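Local coordinates for protein NADPH-flavin oxidoreductase (Vibrio parahaemolyticus serotype O3:K6, PDB 5UU6) that binds flavin mononucleotide and probably uses NADPH to reduce flavins or nitro compounds, as a member of the Frp family of flavin oxidoreductases, at residues E28-E31 with T32-A36. Numbering follows the deposited sequence.
Sequences EQLE and TILQA
Four successive i to i+4 hydrogen bonds join E28-E31 to T32-A36 in one unbroken alpha-helix, the amide N of T32, I33, L34 and Q35 donating respectively to the carbonyl O of E28, Q29, L30 and E31. The straightest of them, from L34 N to L30 O, measures 3.0 Å with an N-H...O angle of 168°. The ladder illustrates how a helix deals with a polar side chain in its own wall, because E28 O is gripped twice: T32 N binds it at 3.0 Å, and T32 OG1 donates a second bond to E28 O at 3.1 Å. Amide and hydroxyl arrive from opposite faces of the carbonyl plane, each tilted out of it by less than 30°. A chi1 of -61° makes this possible, placing OG1 next to the residue's own N and facing the preceding turn, while the methyl CG2 lies anti to that N, beside the carbonyl carbon.

On another flank of the helix, L30 and L34 meet at an oblique angle, with L30 CG 4.1 Å from L34 CD1. L34 bends back beside its own amide, and CG rests 3.3 Å from L30 O, the same oxygen that accepts the L34 amide. I33 folds back in the same sense; its CG1 lies 3.2 Å from Q29 O, and CD1 stays in touch with the same oxygen, off to one side of the C=O bond.

The flanks divide among different neighbours: I33 packs on C118 and A122 of helix 101-124, whereas L30 reaches E78 and L34 reaches L80, both of strand 78-85. T32 touches I8 and Q35 touches L12, both of the second subunit. Helix 27-38 is thus an amphipathic helix of the dimeric nitroreductase fold, laid against the sheet and the long helix 101-124 and contributing to the subunit interface.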
loop_
_atom_site.group_PDB
_atom_site.type_symbol
_atom_site.label_atom_id
_atom_site.label_comp_id
_atom_site.label_asym_id
_atom_site.label_seq_id
_atom_site.Cartn_x
_atom_site.Cartn_y
_atom_site.Cartn_z
ATOM N N GLU A 28 -11.850 -11.448 -19.588
ATOM C CA GLU A 28 -12.322 -10.078 -19.461
ATOM C C GLU A 28 -12.204 -9.591 -18.029
ATOM O O GLU A 28 -11.833 -8.438 -17.792
ATOM C CB GLU A 28 -13.772 -9.974 -19.937
ATOM C CG GLU A 28 -14.118 -10.804 -21.200
ATOM C CD GLU A 28 -14.315 -12.313 -20.933
ATOM O OE1 GLU A 28 -15.334 -12.692 -20.302
ATOM O OE2 GLU A 28 -13.447 -13.118 -21.349
ATOM N N GLN A 29 -12.532 -10.456 -17.059
ATOM C CA GLN A 29 -12.462 -10.053 -15.657
ATOM C C GLN A 29 -11.026 -9.825 -15.227
ATOM O O GLN A 29 -10.749 -8.893 -14.469
ATOM C CB GLN A 29 -13.120 -11.097 -14.748
ATOM C CG GLN A 29 -14.634 -11.179 -14.884
ATOM C CD GLN A 29 -15.218 -12.312 -14.047
ATOM O OE1 GLN A 29 -14.570 -13.337 -13.825
ATOM N NE2 GLN A 29 -16.460 -12.129 -13.591
ATOM N N LEU A 30 -10.106 -10.676 -15.685
ATOM C CA LEU A 30 -8.704 -10.493 -15.317
ATOM C C LEU A 30 -8.144 -9.211 -15.917
ATOM O O LEU A 30 -7.414 -8.465 -15.237
ATOM C CB LEU A 30 -7.883 -11.697 -15.769
ATOM C CG LEU A 30 -6.381 -11.644 -15.439
ATOM C CD1 LEU A 30 -6.164 -11.578 -13.933
ATOM C CD2 LEU A 30 -5.627 -12.817 -16.075
ATOM N N GLU A 31 -8.478 -8.939 -17.187
ATOM C CA GLU A 31 -8.119 -7.672 -17.829
ATOM C C GLU A 31 -8.588 -6.465 -17.013
ATOM O O GLU A 31 -7.851 -5.486 -16.858
ATOM C CB GLU A 31 -8.725 -7.600 -19.238
ATOM C CG GLU A 31 -7.759 -7.965 -20.357
ATOM C CD GLU A 31 -8.468 -8.463 -21.619
ATOM O OE1 GLU A 31 -9.530 -7.890 -21.980
ATOM O OE2 GLU A 31 -7.961 -9.429 -22.246
ATOM N N THR A 32 -9.837 -6.508 -16.531
ATOM C CA THR A 32 -10.378 -5.426 -15.714
ATOM C C THR A 32 -9.685 -5.334 -14.362
ATOM O O THR A 32 -9.401 -4.230 -13.888
ATOM C CB THR A 32 -11.874 -5.633 -15.522
ATOM O OG1 THR A 32 -12.490 -5.600 -16.808
ATOM C CG2 THR A 32 -12.499 -4.528 -14.654
ATOM N N ILE A 33 -9.414 -6.477 -13.721
ATOM C CA ILE A 33 -8.717 -6.444 -12.443
ATOM C C ILE A 33 -7.361 -5.750 -12.597
ATOM O O ILE A 33 -7.007 -4.862 -11.810
ATOM C CB ILE A 33 -8.592 -7.871 -11.870
ATOM C CG1 ILE A 33 -9.990 -8.394 -11.431
ATOM C CG2 ILE A 33 -7.515 -7.917 -10.781
ATOM C CD1 ILE A 33 -9.990 -9.907 -11.155
ATOM N N LEU A 34 -6.595 -6.120 -13.627
ATOM C CA LEU A 34 -5.280 -5.510 -13.828
ATOM C C LEU A 34 -5.413 -4.041 -14.198
ATOM O O LEU A 34 -4.651 -3.201 -13.703
ATOM C CB LEU A 34 -4.499 -6.264 -14.909
ATOM C CG LEU A 34 -4.232 -7.738 -14.568
ATOM C CD1 LEU A 34 -3.696 -8.546 -15.787
ATOM C CD2 LEU A 34 -3.297 -7.827 -13.339
ATOM N N GLN A 35 -6.373 -3.720 -15.072
ATOM C CA GLN A 35 -6.682 -2.327 -15.397
ATOM C C GLN A 35 -6.944 -1.520 -14.138
ATOM O O GLN A 35 -6.555 -0.345 -14.043
ATOM C CB GLN A 35 -7.905 -2.284 -16.340
ATOM C CG GLN A 35 -7.978 -1.085 -17.251
ATOM C CD GLN A 35 -9.276 -1.024 -18.110
ATOM O OE1 GLN A 35 -9.900 -2.055 -18.407
ATOM N NE2 GLN A 35 -9.677 0.200 -18.501
ATOM N N ALA A 36 -7.628 -2.132 -13.163
ATOM C CA ALA A 36 -7.984 -1.405 -11.948
ATOM C C ALA A 36 -6.740 -1.107 -11.143
ATOM O O ALA A 36 -6.593 -0.009 -10.589
ATOM C CB ALA A 36 -8.986 -2.201 -11.100
#